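PDB 3D7N: flavodoxin, WrbA-like protein from Agrobacterium tumefaciens, which probably binds FMN as a flavodoxin-fold, WrbA-like flavoprotein and passes electrons, perhaps from NAD(P)H to quinones. Local coordinates for the interface of chains A and B and the interface of chains A and C. Residues are numbered along the deposited sequence; one frame, centred on the assembly and turned at random. Chains: chain A/B/C, Flavodoxin, WrbA-like protein.

Contact 1: the interface of chains A and B. Residues chain A 123-127, 179; chain B 123-126.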
ATOM      1  N   GLY A 123      -6.663  17.523   0.618  1.00 51.50           N
ATOM      2  CA  GLY A 123      -6.287  18.109  -0.664  1.00 51.21           C
ATOM      3  C   GLY A 123      -6.747  17.313  -1.851  1.00 51.31           C
ATOM      4  O   GLY A 123      -7.312  16.246  -1.689  1.00 51.59           O
ATOM      5  N   LEU A 124      -6.496  17.832  -3.054  1.00 51.30           N
ATOM      6  CA  LEU A 124      -6.833  17.112  -4.264  1.00 52.42           C
ATOM      7  C   LEU A 124      -5.576  16.600  -4.893  1.00 51.29           C
ATOM      8  O   LEU A 124      -4.643  17.352  -5.022  1.00 52.55           O
ATOM      9  CB  LEU A 124      -7.461  18.004  -5.317  1.00 52.71           C
ATOM     10  CG  LEU A 124      -8.711  18.742  -4.998  1.00 56.53           C
ATOM     11  CD1 LEU A 124      -9.162  19.086  -6.432  1.00 62.58           C
ATOM     12  CD2 LEU A 124      -9.801  17.995  -4.126  1.00 59.43           C
ATOM     13  N   TRP A 125      -5.580  15.366  -5.362  1.00 49.88           N
ATOM     14  CA  TRP A 125      -4.364  14.778  -5.860  1.00 49.49           C
ATOM     15  C   TRP A 125      -4.332  14.762  -7.362  1.00 49.23           C
ATOM     16  O   TRP A 125      -5.275  14.332  -8.022  1.00 50.28           O
ATOM     17  CB  TRP A 125      -4.164  13.362  -5.312  1.00 48.95           C
ATOM     18  CG  TRP A 125      -2.844  12.803  -5.772  1.00 48.80           C
ATOM     19  CD1 TRP A 125      -2.615  12.068  -6.903  1.00 48.83           C
ATOM     20  CD2 TRP A 125      -1.576  13.013  -5.173  1.00 48.04           C
ATOM     21  NE1 TRP A 125      -1.296  11.819  -7.047  1.00 48.13           N
ATOM     22  CE2 TRP A 125      -0.622  12.377  -5.993  1.00 49.29           C
ATOM     23  CE3 TRP A 125      -1.145  13.683  -4.027  1.00 48.55           C
ATOM     24  CZ2 TRP A 125       0.732  12.349  -5.669  1.00 49.53           C
ATOM     25  CZ3 TRP A 125       0.193  13.733  -3.743  1.00 47.30           C
ATOM     26  CH2 TRP A 125       1.124  13.072  -4.552  1.00 49.19           C
ATOM     27  N   VAL A 126      -3.237  15.257  -7.903  1.00 49.97           N
ATOM     28  CA  VAL A 126      -3.010  15.339  -9.349  1.00 49.28           C
ATOM     29  C   VAL A 126      -2.113  14.181  -9.768  1.00 49.59           C
ATOM     30  O   VAL A 126      -0.979  14.086  -9.345  1.00 50.16           O
ATOM     31  CB  VAL A 126      -2.307  16.661  -9.739  1.00 49.98           C
ATOM     32  CG1 VAL A 126      -2.073  16.711 -11.253  1.00 48.14           C
ATOM     33  CG2 VAL A 126      -3.109  17.904  -9.262  1.00 45.65           C
ATOM     34  N   SER A 127      -2.636  13.305 -10.618  1.00 49.80           N
ATOM     35  CA  SER A 127      -1.932  12.159 -11.126  1.00 49.95           C
ATOM     36  C   SER A 127      -1.073  12.562 -12.342  1.00 50.59           C
ATOM     37  O   SER A 127      -1.232  13.659 -12.901  1.00 49.40           O
ATOM     38  CB  SER A 127      -2.962  11.113 -11.512  1.00 49.56           C
ATOM     39  OG  SER A 127      -3.631  11.506 -12.711  1.00 49.32           O
ATOM     40  N   ARG A 179       1.488  20.405 -15.199  1.00 52.34           N
ATOM     41  CA  ARG A 179       0.144  19.844 -15.094  1.00 52.64           C
ATOM     42  C   ARG A 179      -0.478  20.156 -13.726  1.00 53.29           C
ATOM     43  O   ARG A 179      -1.693  20.385 -13.608  1.00 54.40           O
ATOM     44  CB  ARG A 179       0.205  18.346 -15.351  1.00 52.70           C
ATOM     45  CG  ARG A 179      -1.106  17.618 -15.181  1.00 53.02           C
ATOM     46  CD  ARG A 179      -0.890  16.156 -15.375  1.00 53.09           C
ATOM     47  NE  ARG A 179      -1.954  15.297 -14.852  1.00 54.22           N
ATOM     48  CZ  ARG A 179      -3.124  15.069 -15.453  1.00 54.77           C
ATOM     49  NH1 ARG A 179      -3.982  14.200 -14.937  1.00 55.07           N
ATOM     50  NH2 ARG A 179      -3.445  15.687 -16.565  1.00 52.39           N
TER
ATOM     51  N   GLY B 123      -6.650  10.861 -13.771  1.00 51.50           N
ATOM     52  CA  GLY B 123      -7.683  11.674 -13.137  1.00 51.21           C
ATOM     53  C   GLY B 123      -7.204  12.428 -11.931  1.00 51.31           C
ATOM     54  O   GLY B 123      -6.064  12.273 -11.526  1.00 51.59           O
ATOM     55  N   LEU B 124      -8.081  13.245 -11.347  1.00 51.30           N
ATOM     56  CA  LEU B 124      -7.743  13.963 -10.136  1.00 52.42           C
ATOM     57  C   LEU B 124      -8.470  13.347  -8.984  1.00 51.29           C
ATOM     58  O   LEU B 124      -9.648  13.117  -9.097  1.00 52.55           O
ATOM     59  CB  LEU B 124      -8.210  15.406 -10.165  1.00 52.71           C
ATOM     60  CG  LEU B 124      -7.730  16.308 -11.244  1.00 56.53           C
ATOM     61  CD1 LEU B 124      -8.076  17.665 -10.598  1.00 62.58           C
ATOM     62  CD2 LEU B 124      -6.221  16.164 -11.703  1.00 59.43           C
ATOM     63  N   TRP B 125      -7.803  13.166  -7.859  1.00 49.88           N
ATOM     64  CA  TRP B 125      -8.413  12.461  -6.762  1.00 49.49           C
ATOM     65  C   TRP B 125      -8.879  13.404  -5.690  1.00 49.23           C
ATOM     66  O   TRP B 125      -8.144  14.277  -5.236  1.00 50.28           O
ATOM     67  CB  TRP B 125      -7.460  11.418  -6.171  1.00 48.95           C
ATOM     68  CG  TRP B 125      -8.148  10.632  -5.087  1.00 48.80           C
ATOM     69  CD1 TRP B 125      -8.169  10.924  -3.751  1.00 48.83           C
ATOM     70  CD2 TRP B 125      -8.983   9.499  -5.259  1.00 48.04           C
ATOM     71  NE1 TRP B 125      -8.964  10.056  -3.090  1.00 48.13           N
ATOM     72  CE2 TRP B 125      -9.478   9.154  -3.984  1.00 49.29           C
ATOM     73  CE3 TRP B 125      -9.373   8.741  -6.364  1.00 48.55           C
ATOM     74  CZ2 TRP B 125     -10.300   8.048  -3.783  1.00 49.53           C
ATOM     75  CZ3 TRP B 125     -10.247   7.702  -6.190  1.00 47.30           C
ATOM     76  CH2 TRP B 125     -10.705   7.355  -4.914  1.00 49.19           C
ATOM     77  N   VAL B 126     -10.126  13.233  -5.299  1.00 49.97           N
ATOM     78  CA  VAL B 126     -10.775  14.051  -4.270  1.00 49.28           C
ATOM     79  C   VAL B 126     -10.767  13.278  -2.957  1.00 49.59           C
ATOM     80  O   VAL B 126     -11.363  12.227  -2.848  1.00 50.16           O
ATOM     81  CB  VAL B 126     -12.245  14.364  -4.638  1.00 49.98           C
ATOM     82  CG1 VAL B 126     -12.898  15.208  -3.538  1.00 48.14           C
ATOM     83  CG2 VAL B 126     -12.357  15.069  -6.018  1.00 45.65           C
TER
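Strands 124-126 of two copies of this flavodoxin-like protein pair antiparallel here, A:Leu124 opposite B:Val126 and A:Trp125 opposite B:Trp125 on the two-fold axis, so that a short sheet runs between the chains, plausibly part of the WrbA-type assembly. The two tryptophans exchange main-chain bonds: A:Trp125 N gives its hydrogen to B:Trp125 O at 2.8 Å, nearly straight at 165°, on a lone pair in the carbonyl plane, and B:Trp125 N returns the same bond to A:Trp125 O. Their methylenes meet across the axis, CB of A:Trp125 3.9 Å from CB of B:Trp125. With CG anti to the backbone N (chi1 -176°), each indole is carried away from its twin, and the rings do not stack on one another. Each leucine leans along the partner strand; A:Leu124 lays its CD2 branch 4.1 Å from CA of B:Val126. Beyond the strand end the hydroxyl OG of A:Ser127 donates to B:Gly123 O at 2.8 Å, tilted 18° from that carbonyl's plane. Behind this serine, A:Arg179 of helix 167-186 donates from NE to A:Ser127 O at 2.6 Å. This main-chain carbonyl oxygen lies at the guanidinium edge, in its plane, and the second-shell bond may steady the loop that presents OG.

Contact 2: the interface of chains A and C. Residues chain A 103-105, 153; chain C 103-105, 153.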
ATOM      1  N   LEU A 103      14.485  -0.275  -8.013  1.00 82.75           N
ATOM      2  CA  LEU A 103      13.153  -0.682  -8.470  1.00 82.96           C
ATOM      3  C   LEU A 103      11.978   0.270  -8.200  1.00 83.51           C
ATOM      4  O   LEU A 103      11.681   0.680  -7.081  1.00 84.78           O
ATOM      5  CB  LEU A 103      12.799  -2.058  -7.930  1.00 83.17           C
ATOM      6  CG  LEU A 103      12.119  -1.988  -6.573  1.00 83.33           C
ATOM      7  CD1 LEU A 103      10.894  -2.886  -6.521  1.00 84.06           C
ATOM      8  CD2 LEU A 103      13.117  -2.280  -5.453  1.00 81.19           C
ATOM      9  N   ASN A 104      11.307   0.605  -9.280  1.00 83.21           N
ATOM     10  CA  ASN A 104      10.106   1.349  -9.167  1.00 83.35           C
ATOM     11  C   ASN A 104       9.301   0.530  -8.229  1.00 82.21           C
ATOM     12  O   ASN A 104       8.159   0.852  -7.943  1.00 83.09           O
ATOM     13  CB  ASN A 104       9.408   1.389 -10.506  1.00 83.74           C
ATOM     14  CG  ASN A 104      10.367   1.410 -11.649  1.00 85.95           C
ATOM     15  OD1 ASN A 104      10.629   0.382 -12.252  1.00 90.47           O
ATOM     16  ND2 ASN A 104      10.890   2.578 -11.968  1.00 84.96           N
ATOM     17  N   GLY A 105       9.881  -0.571  -7.775  1.00 79.74           N
ATOM     18  CA  GLY A 105       9.164  -1.409  -6.847  1.00 76.57           C
ATOM     19  C   GLY A 105       8.709  -0.446  -5.797  1.00 73.23           C
ATOM     20  O   GLY A 105       7.626   0.091  -5.847  1.00 72.26           O
HETATM   21  N   MSE A 153       8.091   8.973 -11.076  1.00 20.00           N
HETATM   22  CA  MSE A 153       9.147   8.288 -10.380  1.00 20.00           C
HETATM   23  C   MSE A 153      10.296   8.116 -11.341  1.00 20.00           C
HETATM   24  O   MSE A 153      10.114   8.097 -12.536  1.00 70.87           O
HETATM   25  CB  MSE A 153       8.680   6.964  -9.820  1.00 20.00           C
HETATM   26  CG  MSE A 153       8.007   6.085 -10.785  1.00 20.00           C
HETATM   27 SE   MSE A 153       7.609   4.362 -10.091  1.00 20.00          SE
HETATM   28  CE  MSE A 153       6.015   4.771  -9.190  1.00 20.00           C
TER
ATOM     29  N   LEU C 103       5.746  -1.125 -15.486  1.00 82.75           N
ATOM     30  CA  LEU C 103       6.421  -0.673 -14.267  1.00 82.96           C
ATOM     31  C   LEU C 103       6.275  -1.533 -13.003  1.00 83.51           C
ATOM     32  O   LEU C 103       5.192  -1.848 -12.518  1.00 84.78           O
ATOM     33  CB  LEU C 103       6.022   0.755 -13.931  1.00 83.17           C
ATOM     34  CG  LEU C 103       4.782   0.818 -13.057  1.00 83.33           C
ATOM     35  CD1 LEU C 103       4.967   1.789 -11.903  1.00 84.06           C
ATOM     36  CD2 LEU C 103       3.543   1.127 -13.898  1.00 81.19           C
ATOM     37  N   ASN C 104       7.423  -1.902 -12.475  1.00 83.21           N
ATOM     38  CA  ASN C 104       7.447  -2.564 -11.223  1.00 83.35           C
ATOM     39  C   ASN C 104       6.691  -1.637 -10.347  1.00 82.21           C
ATOM     40  O   ASN C 104       6.562  -1.871  -9.156  1.00 83.09           O
ATOM     41  CB  ASN C 104       8.872  -2.654 -10.727  1.00 83.74           C
ATOM     42  CG  ASN C 104       9.854  -2.809 -11.840  1.00 85.95           C
ATOM     43  OD1 ASN C 104      10.470  -1.843 -12.256  1.00 90.47           O
ATOM     44  ND2 ASN C 104      10.021  -4.026 -12.322  1.00 84.96           N
ATOM     45  N   GLY C 105       6.221  -0.543 -10.928  1.00 79.74           N
ATOM     46  CA  GLY C 105       5.462   0.397 -10.142  1.00 76.57           C
ATOM     47  C   GLY C 105       4.437  -0.464  -9.473  1.00 73.23           C
ATOM     48  O   GLY C 105       4.618  -0.939  -8.375  1.00 72.26           O
HETATM   49  N   MSE C 153       9.186 -10.169  -8.993  1.00 20.00           N
HETATM   50  CA  MSE C 153       8.381  -9.501  -9.979  1.00 20.00           C
HETATM   51  C   MSE C 153       9.167  -9.463 -11.266  1.00 20.00           C
HETATM   52  O   MSE C 153      10.374  -9.515 -11.262  1.00 70.87           O
HETATM   53  CB  MSE C 153       7.977  -8.117  -9.527  1.00 20.00           C
HETATM   54  CG  MSE C 153       9.081  -7.268  -9.064  1.00 20.00           C
HETATM   55 SE   MSE C 153       8.558  -5.481  -8.687  1.00 20.00          SE
HETATM   56  CE  MSE C 153       7.884  -5.733  -6.955  1.00 20.00           C
TER
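A:Asn104 and C:Asn104, at the N-terminal ends of helices 104-120, bring their methylenes together across a two-fold axis, in a contact between two copies of this flavodoxin-like protein. CB of A:Asn104 stands 4.1 Å from CB of C:Asn104, and the same methylene packs 4.1 Å from CA of C:Gly105. Glycine at 105 presents bare backbone to the opposing asparagine, and the first turns of the two helices come together there. The asparagine side chains cross obliquely. As modelled, their amides are nearly coplanar, 3° apart, with carbonyl oxygen facing carbonyl oxygen, but the 2.2 Å between OD1 of A:Asn104 and OD1 of C:Asn104 is too close for two acceptors; it is a model error, and the placing of both amide tips is doubtful. On either flank a leucine meets a selenomethionine at about a right angle. A:Leu103 extends its CD1 branch towards the selenium of C:Met153, and C:Leu103 does the same to A:Met153. The selenomethionine chain runs out straight through chi2 (174°) and then bends at chi3 (82°), which turns its methyl aside and brings the selenium and CE together against one leucine branch. From CD1 of A:Leu103 the distance is 4.1 Å to SE of C:Met153 and 4.2 Å to CE of the same residue.

Contact 3: the interface of chains A and B. Residues chain A 84, 116, 119-120, 122; chain B 127-128, 149-150.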
ATOM      1  N   TRP A  84      -2.104  20.799   9.830  1.00 60.14           N
ATOM      2  CA  TRP A  84      -3.199  19.821   9.743  1.00 60.36           C
ATOM      3  C   TRP A  84      -4.290  20.029  10.803  1.00 59.85           C
ATOM      4  O   TRP A  84      -5.467  19.891  10.516  1.00 58.09           O
ATOM      5  CB  TRP A  84      -2.602  18.423   9.862  1.00 61.96           C
ATOM      6  CG  TRP A  84      -3.583  17.311   9.912  1.00 62.89           C
ATOM      7  CD1 TRP A  84      -4.342  16.849   8.899  1.00 64.10           C
ATOM      8  CD2 TRP A  84      -3.886  16.505  11.047  1.00 65.44           C
ATOM      9  NE1 TRP A  84      -5.109  15.799   9.328  1.00 65.02           N
ATOM     10  CE2 TRP A  84      -4.853  15.577  10.651  1.00 65.09           C
ATOM     11  CE3 TRP A  84      -3.439  16.489  12.379  1.00 66.13           C
ATOM     12  CZ2 TRP A  84      -5.370  14.625  11.519  1.00 65.85           C
ATOM     13  CZ3 TRP A  84      -3.957  15.559  13.237  1.00 65.21           C
ATOM     14  CH2 TRP A  84      -4.924  14.638  12.809  1.00 65.18           C
ATOM     15  N   LEU A 116      -1.533   9.781   0.676  1.00 50.04           N
ATOM     16  CA  LEU A 116      -2.102   9.751   2.024  1.00 50.32           C
ATOM     17  C   LEU A 116      -1.890  11.068   2.783  1.00 50.17           C
ATOM     18  O   LEU A 116      -2.790  11.531   3.439  1.00 50.58           O
ATOM     19  CB  LEU A 116      -1.500   8.624   2.845  1.00 50.51           C
ATOM     20  CG  LEU A 116      -1.841   7.195   2.451  1.00 52.19           C
ATOM     21  CD1 LEU A 116      -1.228   6.197   3.478  1.00 55.00           C
ATOM     22  CD2 LEU A 116      -3.356   6.985   2.362  1.00 53.04           C
ATOM     23  N   GLY A 119      -4.190  13.531   1.345  1.00 50.88           N
ATOM     24  CA  GLY A 119      -5.557  13.205   1.761  1.00 50.63           C
ATOM     25  C   GLY A 119      -5.817  13.612   3.205  1.00 51.03           C
ATOM     26  O   GLY A 119      -6.845  14.191   3.561  1.00 50.38           O
ATOM     27  N   GLN A 120      -4.863  13.313   4.044  1.00 51.68           N
ATOM     28  CA  GLN A 120      -4.910  13.651   5.468  1.00 52.84           C
ATOM     29  C   GLN A 120      -5.176  15.162   5.616  1.00 52.67           C
ATOM     30  O   GLN A 120      -5.898  15.602   6.524  1.00 51.82           O
ATOM     31  CB  GLN A 120      -3.528  13.323   6.028  1.00 53.74           C
ATOM     32  CG  GLN A 120      -3.428  13.223   7.471  1.00 60.84           C
ATOM     33  CD  GLN A 120      -3.251  11.811   7.956  1.00 66.02           C
ATOM     34  OE1 GLN A 120      -2.837  10.962   7.194  1.00 71.58           O
ATOM     35  NE2 GLN A 120      -3.614  11.548   9.248  1.00 72.64           N
ATOM     36  N   GLY A 122      -6.740  16.929   3.358  1.00 51.75           N
ATOM     37  CA  GLY A 122      -7.970  17.239   2.635  1.00 51.63           C
ATOM     38  C   GLY A 122      -7.727  17.916   1.298  1.00 51.45           C
ATOM     39  O   GLY A 122      -8.479  18.787   0.895  1.00 51.92           O
TER
ATOM     40  N   SER B 127     -10.089  13.824  -1.954  1.00 49.80           N
ATOM     41  CA  SER B 127      -9.981  13.241  -0.644  1.00 49.95           C
ATOM     42  C   SER B 127     -11.210  13.624   0.208  1.00 50.59           C
ATOM     43  O   SER B 127     -11.986  14.521  -0.157  1.00 49.40           O
ATOM     44  CB  SER B 127      -8.701  13.751  -0.009  1.00 49.56           C
ATOM     45  OG  SER B 127      -8.857  15.118   0.374  1.00 49.32           O
ATOM     46  N   LEU B 128     -11.400  12.941   1.341  1.00 52.32           N
ATOM     47  CA  LEU B 128     -12.536  13.244   2.235  1.00 53.10           C
ATOM     48  C   LEU B 128     -12.326  14.643   2.806  1.00 54.14           C
ATOM     49  O   LEU B 128     -11.231  15.006   3.243  1.00 54.80           O
ATOM     50  CB  LEU B 128     -12.652  12.181   3.322  1.00 52.52           C
ATOM     51  CG  LEU B 128     -13.948  12.057   4.149  1.00 53.65           C
ATOM     52  CD1 LEU B 128     -15.105  11.769   3.321  1.00 52.98           C
ATOM     53  CD2 LEU B 128     -13.826  10.973   5.197  1.00 54.57           C
ATOM     54  N   TYR B 149      -9.617   9.437   5.852  1.00 63.90           N
ATOM     55  CA  TYR B 149      -9.182  10.694   5.199  1.00 64.43           C
ATOM     56  C   TYR B 149      -9.108  10.710   3.680  1.00 62.22           C
ATOM     57  O   TYR B 149      -9.370  11.719   3.058  1.00 60.75           O
ATOM     58  CB  TYR B 149      -7.825  11.106   5.722  1.00 66.25           C
ATOM     59  CG  TYR B 149      -7.903  11.563   7.144  1.00 69.12           C
ATOM     60  CD1 TYR B 149      -8.476  12.808   7.481  1.00 71.12           C
ATOM     61  CD2 TYR B 149      -7.413  10.762   8.168  1.00 72.37           C
ATOM     62  CE1 TYR B 149      -8.552  13.233   8.808  1.00 70.51           C
ATOM     63  CE2 TYR B 149      -7.501  11.176   9.516  1.00 71.50           C
ATOM     64  CZ  TYR B 149      -8.069  12.395   9.819  1.00 71.43           C
ATOM     65  OH  TYR B 149      -8.126  12.752  11.149  1.00 71.67           O
ATOM     66  N   ILE B 150      -8.709   9.598   3.100  1.00 60.33           N
ATOM     67  CA  ILE B 150      -8.523   9.534   1.683  1.00 60.49           C
ATOM     68  C   ILE B 150      -9.881   9.512   0.904  1.00 60.06           C
ATOM     69  O   ILE B 150      -9.989  10.050  -0.181  1.00 58.43           O
ATOM     70  CB  ILE B 150      -7.539   8.372   1.321  1.00 61.16           C
ATOM     71  CG1 ILE B 150      -6.685   8.781   0.149  1.00 62.61           C
ATOM     72  CG2 ILE B 150      -8.225   7.117   0.947  1.00 63.86           C
ATOM     73  CD1 ILE B 150      -5.597   9.682   0.578  1.00 66.25           C
TER
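B:Tyr149 lays one face of its phenol ring against the side-chain amide of A:Gln120, the two planes 25° apart and stacked, while the benzo edge of A:Trp84 comes down on the same face near its hydroxyl end. The amide nitrogen NE2 of A:Gln120 sits 3.9 Å from CE2 of B:Tyr149. The glutamine chain starts with CG anti to the backbone N (chi1 -164°) and bends at chi2 (108°), which brings the amide alongside the ring. Indole meets phenol edge to face at about a right angle, with B:Tyr149 CZ in the indole plane at the edge and CZ2 of A:Trp84 3.4 Å from OH of B:Tyr149. A:Trp84 NE1 also makes a weak hydrogen bond to A:Gln120 O, at the indole edge, which may tie the two residues against the tyrosine. At the root of the ring, CB of B:Tyr149 rests 3.9 Å from CA of A:Gln120, near the end of helix 104-120. One turn back, B:Ile150 crosses A:Leu116 at about a right angle, its CD1 tip reaching over the helix backbone to A:Leu116 CA and A:Gly119 CA. At A:Gly119, which has no side chain, B:Ser127 also packs, its CB 3.6 Å from CA of A:Gly119.

Contacts 1 and 3 belong to one A–B interface, their C-alpha centres about 12 Å apart. Ser127 serves both by the two-fold: its A copy lies in contact 1 and its B copy in contact 3, next to helix 104-120. Contact 2 joins A to C, its C-alpha centre about 21 Å from that of contact 1 and about 25 Å from that of contact 3. The same helix takes part at both ends, with its start in contact 2 and its last turn in contact 3, and so connects two separate two-fold interfaces. Such an arrangement suits the four-copy deposited assembly; that this is the tetramer in solution is plausible for a WrbA-like protein.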